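Local coordinates for protein ulvan Lyase-PL25 (Pseudoalteromonas sp. PLSV, PDB 5UAM) that cleaves ulvan, the sulfated cell-wall polysaccharide of green seaweeds, as a polysaccharide lyase of family PL25 built on a beta-propeller fold, at residues A[224-238]-A[304-316]. Residues are numbered along the deposited sequence; the frame is centred on the assembly and turned at random.
Sequences WAGKGQGDNIIVSYD and TFNGSTHLDAQGQ
Trp224 turns its indole away from the backbone N and beside its carbonyl carbon (chi1 -165°), laying it flat over strand 304-311, and Ser308 sets CB 3.5 Å from the centroid of the six-membered ring, a CH-pi contact almost on the ring normal. The far edge of the indole meets the face of His310 in an offset edge-to-face pair, planes at 72°. Trp224 NE1 donates to Ile40 O, and Asp364 OD1 holds both Ser308 OG and His310 NE2. Cutting the indole back to an alanine is likely to open a gap over Ser308 and leave His310 without its aromatic neighbour and Ile40 O without the indole N-H.

Further along, Ile234 CD1 packs 3.9 Å from Leu311 CD2, while Thr309 CG2 rests against Ser236 OG. Asn306 ND2 reaches Ser236 O from above the carbonyl plane, at 3.3 Å, sharing that oxygen with Trp224 N. At one end Thr304 OG1 donates to the anti lone pair of Asp238 OD2 (2.7 Å), which also salt-bridges Arg258; at the other, Gln229 NE2 bonds Asp312 O (3.1 Å). Two waters link Lys227 O to Thr309 O and Leu311 N. With no direct backbone hydrogen bonds between them, these neighbouring propeller sheets probably owe their alignment to side-chain shape and partnered polar groups.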
ATOM      1  N   TRP A 224      -1.167  -3.239  -6.744  1.00 11.98           N
ATOM      2  CA  TRP A 224      -1.704  -3.435  -5.409  1.00 11.27           C
ATOM      3  C   TRP A 224      -2.410  -4.780  -5.400  1.00 12.53           C
ATOM      4  O   TRP A 224      -3.379  -4.995  -6.153  1.00 12.24           O
ATOM      5  CB  TRP A 224      -2.677  -2.321  -5.042  1.00 11.21           C
ATOM      6  CG  TRP A 224      -3.031  -2.204  -3.587  1.00 12.35           C
ATOM      7  CD1 TRP A 224      -2.449  -1.371  -2.670  1.00 12.75           C
ATOM      8  CD2 TRP A 224      -4.048  -2.924  -2.877  1.00 11.25           C
ATOM      9  NE1 TRP A 224      -3.048  -1.512  -1.448  1.00 12.47           N
ATOM     10  CE2 TRP A 224      -4.037  -2.460  -1.551  1.00 12.06           C
ATOM     11  CE3 TRP A 224      -4.981  -3.904  -3.237  1.00 12.96           C
ATOM     12  CZ2 TRP A 224      -4.905  -2.954  -0.585  1.00 13.53           C
ATOM     13  CZ3 TRP A 224      -5.836  -4.383  -2.263  1.00 13.24           C
ATOM     14  CH2 TRP A 224      -5.792  -3.920  -0.979  1.00 14.22           C
ATOM     15  N   ALA A 225      -1.914  -5.684  -4.564  1.00 12.40           N
ATOM     16  CA  ALA A 225      -2.448  -7.028  -4.444  1.00 11.67           C
ATOM     17  C   ALA A 225      -3.149  -7.192  -3.114  1.00 11.70           C
ATOM     18  O   ALA A 225      -2.626  -6.788  -2.070  1.00 13.16           O
ATOM     19  CB  ALA A 225      -1.323  -8.055  -4.532  1.00 14.93           C
ATOM     20  N   GLY A 226      -4.326  -7.815  -3.130  1.00 12.60           N
ATOM     21  CA  GLY A 226      -5.072  -8.077  -1.920  1.00 13.38           C
ATOM     22  C   GLY A 226      -5.851  -9.368  -2.033  1.00 14.32           C
ATOM     23  O   GLY A 226      -5.904  -9.991  -3.092  1.00 14.96           O
ATOM     24  N   LYS A 227      -6.468  -9.762  -0.927  1.00 16.40           N
ATOM     25  CA  LYS A 227      -7.309 -10.948  -0.932  1.00 18.67           C
ATOM     26  C   LYS A 227      -8.533 -10.745  -1.799  1.00 19.70           C
ATOM     27  O   LYS A 227      -9.135  -9.665  -1.841  1.00 21.05           O
ATOM     28  CB  LYS A 227      -7.780 -11.244   0.478  1.00 29.63           C
ATOM     29  CG  LYS A 227      -6.817 -12.077   1.246  1.00 41.74           C
ATOM     30  CD  LYS A 227      -6.978 -13.540   0.887  1.00 40.94           C
ATOM     31  CE  LYS A 227      -6.339 -14.419   1.938  1.00 45.97           C
ATOM     32  NZ  LYS A 227      -6.992 -14.290   3.267  1.00 52.93           N
ATOM     33  N   GLY A 228      -8.894 -11.800  -2.509  1.00 17.13           N
ATOM     34  CA  GLY A 228     -10.169 -11.914  -3.156  1.00 20.48           C
ATOM     35  C   GLY A 228     -11.081 -12.796  -2.342  1.00 23.99           C
ATOM     36  O   GLY A 228     -11.077 -12.758  -1.109  1.00 27.44           O
ATOM     37  N   GLN A 229     -11.848 -13.627  -3.025  1.00 20.96           N
ATOM     38  CA  GLN A 229     -12.659 -14.606  -2.336  1.00 20.97           C
ATOM     39  C   GLN A 229     -12.080 -15.989  -2.590  1.00 28.18           C
ATOM     40  O   GLN A 229     -11.365 -16.205  -3.573  1.00 25.82           O
ATOM     41  CB  GLN A 229     -14.137 -14.451  -2.733  1.00 25.84           C
ATOM     42  CG  GLN A 229     -14.687 -13.119  -2.144  1.00 31.08           C
ATOM     43  CD  GLN A 229     -15.966 -12.588  -2.779  1.00 41.82           C
ATOM     44  OE1 GLN A 229     -16.606 -13.274  -3.562  1.00 38.80           O
ATOM     45  NE2 GLN A 229     -16.350 -11.349  -2.418  1.00 30.69           N
ATOM     46  N   GLY A 230     -12.310 -16.884  -1.635  1.00 37.93           N
ATOM     47  CA  GLY A 230     -11.832 -18.252  -1.779  1.00 35.48           C
ATOM     48  C   GLY A 230     -10.321 -18.291  -1.714  1.00 23.36           C
ATOM     49  O   GLY A 230      -9.695 -17.738  -0.802  1.00 34.51           O
ATOM     50  N   ASP A 231      -9.715 -18.942  -2.701  1.00 31.97           N
ATOM     51  CA  ASP A 231      -8.264 -19.013  -2.775  1.00 28.75           C
ATOM     52  C   ASP A 231      -7.689 -18.034  -3.783  1.00 23.79           C
ATOM     53  O   ASP A 231      -6.565 -18.220  -4.246  1.00 22.01           O
ATOM     54  CB  ASP A 231      -7.815 -20.442  -3.066  1.00 33.66           C
ATOM     55  CG  ASP A 231      -8.154 -21.387  -1.929  1.00 41.48           C
ATOM     56  OD1 ASP A 231      -7.982 -21.004  -0.737  1.00 38.90           O
ATOM     57  OD2 ASP A 231      -8.614 -22.494  -2.235  1.00 44.31           O
ATOM     58  N   ASN A 232      -8.405 -16.952  -4.079  1.00 21.43           N
ATOM     59  CA  ASN A 232      -7.939 -15.978  -5.050  1.00 17.48           C
ATOM     60  C   ASN A 232      -7.318 -14.754  -4.387  1.00 16.89           C
ATOM     61  O   ASN A 232      -7.720 -14.328  -3.299  1.00 18.42           O
ATOM     62  CB  ASN A 232      -9.092 -15.507  -5.925  1.00 20.36           C
ATOM     63  CG  ASN A 232      -9.682 -16.630  -6.725  1.00 26.76           C
ATOM     64  OD1 ASN A 232      -8.945 -17.415  -7.310  1.00 23.80           O
ATOM     65  ND2 ASN A 232     -11.006 -16.747  -6.714  1.00 36.65           N
ATOM     66  N   ILE A 233      -6.319 -14.212  -5.073  1.00 14.52           N
ATOM     67  CA  ILE A 233      -5.727 -12.910  -4.809  1.00 14.52           C
ATOM     68  C   ILE A 233      -6.072 -12.021  -5.992  1.00 13.64           C
ATOM     69  O   ILE A 233      -6.069 -12.477  -7.138  1.00 15.16           O
ATOM     70  CB  ILE A 233      -4.202 -13.058  -4.631  1.00 13.73           C
ATOM     71  CG1 ILE A 233      -3.913 -13.730  -3.279  1.00 16.37           C
ATOM     72  CG2 ILE A 233      -3.460 -11.718  -4.798  1.00 16.14           C
ATOM     73  CD1 ILE A 233      -2.454 -14.135  -3.093  1.00 16.45           C
ATOM     74  N   ILE A 234      -6.403 -10.764  -5.728  1.00 13.60           N
ATOM     75  CA  ILE A 234      -6.782  -9.824  -6.776  1.00 13.62           C
ATOM     76  C   ILE A 234      -5.740  -8.718  -6.837  1.00 13.36           C
ATOM     77  O   ILE A 234      -5.116  -8.377  -5.826  1.00 13.49           O
ATOM     78  CB  ILE A 234      -8.208  -9.264  -6.575  1.00 14.65           C
ATOM     79  CG1 ILE A 234      -8.357  -8.529  -5.253  1.00 13.60           C
ATOM     80  CG2 ILE A 234      -9.232 -10.397  -6.729  1.00 16.64           C
ATOM     81  CD1 ILE A 234      -9.682  -7.785  -5.132  1.00 15.11           C
ATOM     82  N   VAL A 235      -5.499  -8.206  -8.039  1.00 12.96           N
ATOM     83  CA  VAL A 235      -4.423  -7.247  -8.266  1.00 14.22           C
ATOM     84  C   VAL A 235      -4.928  -6.135  -9.184  1.00 13.66           C
ATOM     85  O   VAL A 235      -5.359  -6.415 -10.310  1.00 13.56           O
ATOM     86  CB  VAL A 235      -3.180  -7.915  -8.876  1.00 14.39           C
ATOM     87  CG1 VAL A 235      -2.032  -6.907  -8.984  1.00 16.98           C
ATOM     88  CG2 VAL A 235      -2.773  -9.143  -8.046  1.00 16.09           C
ATOM     89  N   SER A 236      -4.829  -4.878  -8.728  1.00 12.53           N
ATOM     90  CA  SER A 236      -5.070  -3.728  -9.578  1.00 12.84           C
ATOM     91  C   SER A 236      -3.743  -3.035  -9.822  1.00 13.44           C
ATOM     92  O   SER A 236      -2.840  -3.067  -8.983  1.00 15.74           O
ATOM     93  CB  SER A 236      -6.086  -2.761  -8.984  1.00 14.65           C
ATOM     94  OG  SER A 236      -5.657  -2.315  -7.715  1.00 15.47           O
ATOM     95  N   TYR A 237      -3.603  -2.426 -10.984  1.00 12.66           N
ATOM     96  CA  TYR A 237      -2.303  -1.862 -11.311  1.00 13.77           C
ATOM     97  C   TYR A 237      -2.455  -0.744 -12.326  1.00 14.38           C
ATOM     98  O   TYR A 237      -3.398  -0.728 -13.106  1.00 13.88           O
ATOM     99  CB  TYR A 237      -1.329  -2.926 -11.824  1.00 14.48           C
ATOM    100  CG  TYR A 237      -1.798  -3.893 -12.900  1.00 12.86           C
ATOM    101  CD1 TYR A 237      -2.623  -4.977 -12.590  1.00 14.57           C
ATOM    102  CD2 TYR A 237      -1.323  -3.789 -14.200  1.00 14.64           C
ATOM    103  CE1 TYR A 237      -2.977  -5.891 -13.544  1.00 15.16           C
ATOM    104  CE2 TYR A 237      -1.675  -4.703 -15.159  1.00 15.28           C
ATOM    105  CZ  TYR A 237      -2.498  -5.764 -14.830  1.00 15.14           C
ATOM    106  OH  TYR A 237      -2.823  -6.696 -15.800  1.00 16.06           O
ATOM    107  N   ASP A 238      -1.528   0.211 -12.281  1.00 14.13           N
ATOM    108  CA  ASP A 238      -1.414   1.213 -13.339  1.00 15.23           C
ATOM    109  C   ASP A 238      -0.071   1.076 -14.045  1.00 14.67           C
ATOM    110  O   ASP A 238       0.843   0.384 -13.584  1.00 14.57           O
ATOM    111  CB  ASP A 238      -1.718   2.664 -12.875  1.00 14.48           C
ATOM    112  CG  ASP A 238      -0.725   3.237 -11.850  1.00 15.87           C
ATOM    113  OD1 ASP A 238      -0.093   2.503 -11.081  1.00 16.28           O
ATOM    114  OD2 ASP A 238      -0.619   4.493 -11.792  1.00 16.71           O
ATOM    115  N   THR A 304      -1.838   8.983 -13.244  1.00 15.46           N
ATOM    116  CA  THR A 304      -2.401   8.166 -12.175  1.00 14.39           C
ATOM    117  C   THR A 304      -1.422   7.917 -11.037  1.00 14.15           C
ATOM    118  O   THR A 304      -0.202   8.080 -11.156  1.00 15.82           O
ATOM    119  CB  THR A 304      -2.887   6.816 -12.719  1.00 16.85           C
ATOM    120  OG1 THR A 304      -1.839   6.229 -13.495  1.00 16.42           O
ATOM    121  CG2 THR A 304      -4.122   7.024 -13.582  1.00 16.17           C
ATOM    122  N   PHE A 305      -2.002   7.530  -9.914  1.00 14.91           N
ATOM    123  CA  PHE A 305      -1.275   7.013  -8.768  1.00 14.73           C
ATOM    124  C   PHE A 305      -2.182   5.942  -8.204  1.00 14.59           C
ATOM    125  O   PHE A 305      -3.350   6.208  -7.907  1.00 15.11           O
ATOM    126  CB  PHE A 305      -1.016   8.118  -7.731  1.00 14.97           C
ATOM    127  CG  PHE A 305      -0.196   7.675  -6.541  1.00 13.36           C
ATOM    128  CD1 PHE A 305       1.179   7.598  -6.628  1.00 15.05           C
ATOM    129  CD2 PHE A 305      -0.813   7.363  -5.340  1.00 15.20           C
ATOM    130  CE1 PHE A 305       1.928   7.194  -5.524  1.00 17.93           C
ATOM    131  CE2 PHE A 305      -0.065   6.974  -4.255  1.00 15.41           C
ATOM    132  CZ  PHE A 305       1.285   6.894  -4.356  1.00 15.13           C
ATOM    133  N   ASN A 306      -1.685   4.723  -8.147  1.00 14.88           N
ATOM    134  CA  ASN A 306      -2.551   3.592  -7.884  1.00 15.16           C
ATOM    135  C   ASN A 306      -3.155   3.647  -6.481  1.00 15.36           C
ATOM    136  O   ASN A 306      -2.625   4.272  -5.546  1.00 15.04           O
ATOM    137  CB  ASN A 306      -1.778   2.292  -8.094  1.00 13.99           C
ATOM    138  CG  ASN A 306      -2.669   1.125  -8.329  1.00 15.95           C
ATOM    139  OD1 ASN A 306      -3.741   1.251  -8.892  1.00 19.61           O
ATOM    140  ND2 ASN A 306      -2.213  -0.045  -7.899  1.00 15.50           N
ATOM    141  N   GLY A 307      -4.292   2.974  -6.346  1.00 14.49           N
ATOM    142  CA  GLY A 307      -5.012   2.859  -5.097  1.00 13.03           C
ATOM    143  C   GLY A 307      -5.095   1.416  -4.671  1.00 14.84           C
ATOM    144  O   GLY A 307      -4.062   0.825  -4.384  1.00 15.90           O
ATOM    145  N   SER A 308      -6.293   0.840  -4.618  1.00 12.15           N
ATOM    146  CA  SER A 308      -6.497  -0.494  -4.072  1.00 11.83           C
ATOM    147  C   SER A 308      -7.713  -1.099  -4.753  1.00 11.91           C
ATOM    148  O   SER A 308      -8.413  -0.444  -5.526  1.00 12.99           O
ATOM    149  CB  SER A 308      -6.726  -0.427  -2.567  1.00 12.81           C
ATOM    150  OG  SER A 308      -7.851   0.426  -2.332  1.00 13.44           O
ATOM    151  N   THR A 309      -7.964  -2.371  -4.460  1.00 11.66           N
ATOM    152  CA  THR A 309      -9.089  -3.080  -5.061  1.00 11.81           C
ATOM    153  C   THR A 309      -9.695  -4.045  -4.052  1.00 11.50           C
ATOM    154  O   THR A 309      -8.989  -4.646  -3.246  1.00 12.26           O
ATOM    155  CB  THR A 309      -8.657  -3.792  -6.368  1.00 12.99           C
ATOM    156  OG1 THR A 309      -9.764  -4.484  -6.952  1.00 14.25           O
ATOM    157  CG2 THR A 309      -7.552  -4.789  -6.129  1.00 13.44           C
ATOM    158  N   HIS A 310     -11.021  -4.192  -4.127  1.00 11.98           N
ATOM    159  CA  HIS A 310     -11.779  -5.077  -3.252  1.00 13.77           C
ATOM    160  C   HIS A 310     -12.983  -5.601  -4.012  1.00 13.01           C
ATOM    161  O   HIS A 310     -13.536  -4.914  -4.886  1.00 13.98           O
ATOM    162  CB  HIS A 310     -12.310  -4.327  -2.010  1.00 13.31           C
ATOM    163  CG  HIS A 310     -11.246  -3.659  -1.210  1.00 12.94           C
ATOM    164  ND1 HIS A 310     -10.384  -4.364  -0.404  1.00 13.95           N
ATOM    165  CD2 HIS A 310     -10.910  -2.355  -1.093  1.00 13.27           C
ATOM    166  CE1 HIS A 310      -9.545  -3.512   0.172  1.00 13.88           C
ATOM    167  NE2 HIS A 310      -9.853  -2.291  -0.221  1.00 13.74           N
ATOM    168  N   LEU A 311     -13.398  -6.824  -3.675  1.00 15.17           N
ATOM    169  CA  LEU A 311     -14.574  -7.415  -4.299  1.00 14.15           C
ATOM    170  C   LEU A 311     -15.836  -7.111  -3.509  1.00 16.41           C
ATOM    171  O   LEU A 311     -15.826  -7.116  -2.275  1.00 17.38           O
ATOM    172  CB  LEU A 311     -14.443  -8.931  -4.373  1.00 15.70           C
ATOM    173  CG  LEU A 311     -13.232  -9.465  -5.127  1.00 16.79           C
ATOM    174  CD1 LEU A 311     -13.288 -10.974  -5.215  1.00 19.23           C
ATOM    175  CD2 LEU A 311     -13.129  -8.871  -6.524  1.00 17.39           C
ATOM    176  N   ASP A 312     -16.937  -6.888  -4.233  1.00 14.57           N
ATOM    177  CA  ASP A 312     -18.236  -6.746  -3.593  1.00 14.26           C
ATOM    178  C   ASP A 312     -18.818  -8.129  -3.285  1.00 16.32           C
ATOM    179  O   ASP A 312     -18.207  -9.170  -3.544  1.00 17.66           O
ATOM    180  CB  ASP A 312     -19.169  -5.835  -4.407  1.00 16.22           C
ATOM    181  CG  ASP A 312     -19.580  -6.398  -5.756  1.00 16.78           C
ATOM    182  OD1 ASP A 312     -19.649  -7.628  -5.934  1.00 16.90           O
ATOM    183  OD2 ASP A 312     -19.880  -5.584  -6.654  1.00 17.19           O
ATOM    184  N   ALA A 313     -20.011  -8.124  -2.685  1.00 18.28           N
ATOM    185  CA  ALA A 313     -20.649  -9.346  -2.215  1.00 20.37           C
ATOM    186  C   ALA A 313     -21.031 -10.276  -3.354  1.00 23.48           C
ATOM    187  O   ALA A 313     -21.266 -11.470  -3.121  1.00 25.51           O
ATOM    188  CB  ALA A 313     -21.900  -8.985  -1.417  1.00 25.00           C
ATOM    189  N   GLN A 314     -21.091  -9.766  -4.575  1.00 19.05           N
ATOM    190  CA  GLN A 314     -21.325 -10.601  -5.737  1.00 18.90           C
ATOM    191  C   GLN A 314     -20.034 -11.078  -6.383  1.00 18.87           C
ATOM    192  O   GLN A 314     -20.083 -11.744  -7.423  1.00 20.80           O
ATOM    193  CB  GLN A 314     -22.166  -9.849  -6.762  1.00 19.27           C
ATOM    194  CG  GLN A 314     -23.570  -9.546  -6.290  1.00 18.99           C
ATOM    195  CD  GLN A 314     -24.443  -8.998  -7.388  1.00 20.63           C
ATOM    196  OE1 GLN A 314     -24.184  -9.212  -8.572  1.00 23.50           O
ATOM    197  NE2 GLN A 314     -25.501  -8.315  -7.005  1.00 22.97           N
ATOM    198  N   GLY A 315     -18.892 -10.787  -5.778  1.00 18.27           N
ATOM    199  CA  GLY A 315     -17.621 -11.192  -6.337  1.00 19.44           C
ATOM    200  C   GLY A 315     -17.062 -10.263  -7.384  1.00 18.06           C
ATOM    201  O   GLY A 315     -16.045 -10.595  -8.000  1.00 19.71           O
ATOM    202  N   GLN A 316     -17.677  -9.108  -7.594  1.00 17.26           N
ATOM    203  CA  GLN A 316     -17.272  -8.228  -8.678  1.00 16.23           C
ATOM    204  C   GLN A 316     -16.242  -7.228  -8.168  1.00 16.89           C
ATOM    205  O   GLN A 316     -16.397  -6.686  -7.071  1.00 16.04           O
ATOM    206  CB  GLN A 316     -18.479  -7.451  -9.187  1.00 16.82           C
ATOM    207  CG  GLN A 316     -19.643  -8.342  -9.625  1.00 17.34           C
ATOM    208  CD  GLN A 316     -20.928  -7.604  -9.989  1.00 18.46           C
ATOM    209  OE1 GLN A 316     -21.547  -7.899 -11.014  1.00 20.41           O
ATOM    210  NE2 GLN A 316     -21.361  -6.703  -9.132  1.00 20.05           N
TER
HETATM  211  O   HOH W   1      -8.418  -6.884  -1.597  1.00 17.69           O
HETATM  212  O   HOH W   2     -11.809  -8.505  -1.872  1.00 19.88           O
HETATM  213  O   HOH W   3      -6.079   0.355  -7.911  1.00 17.72           O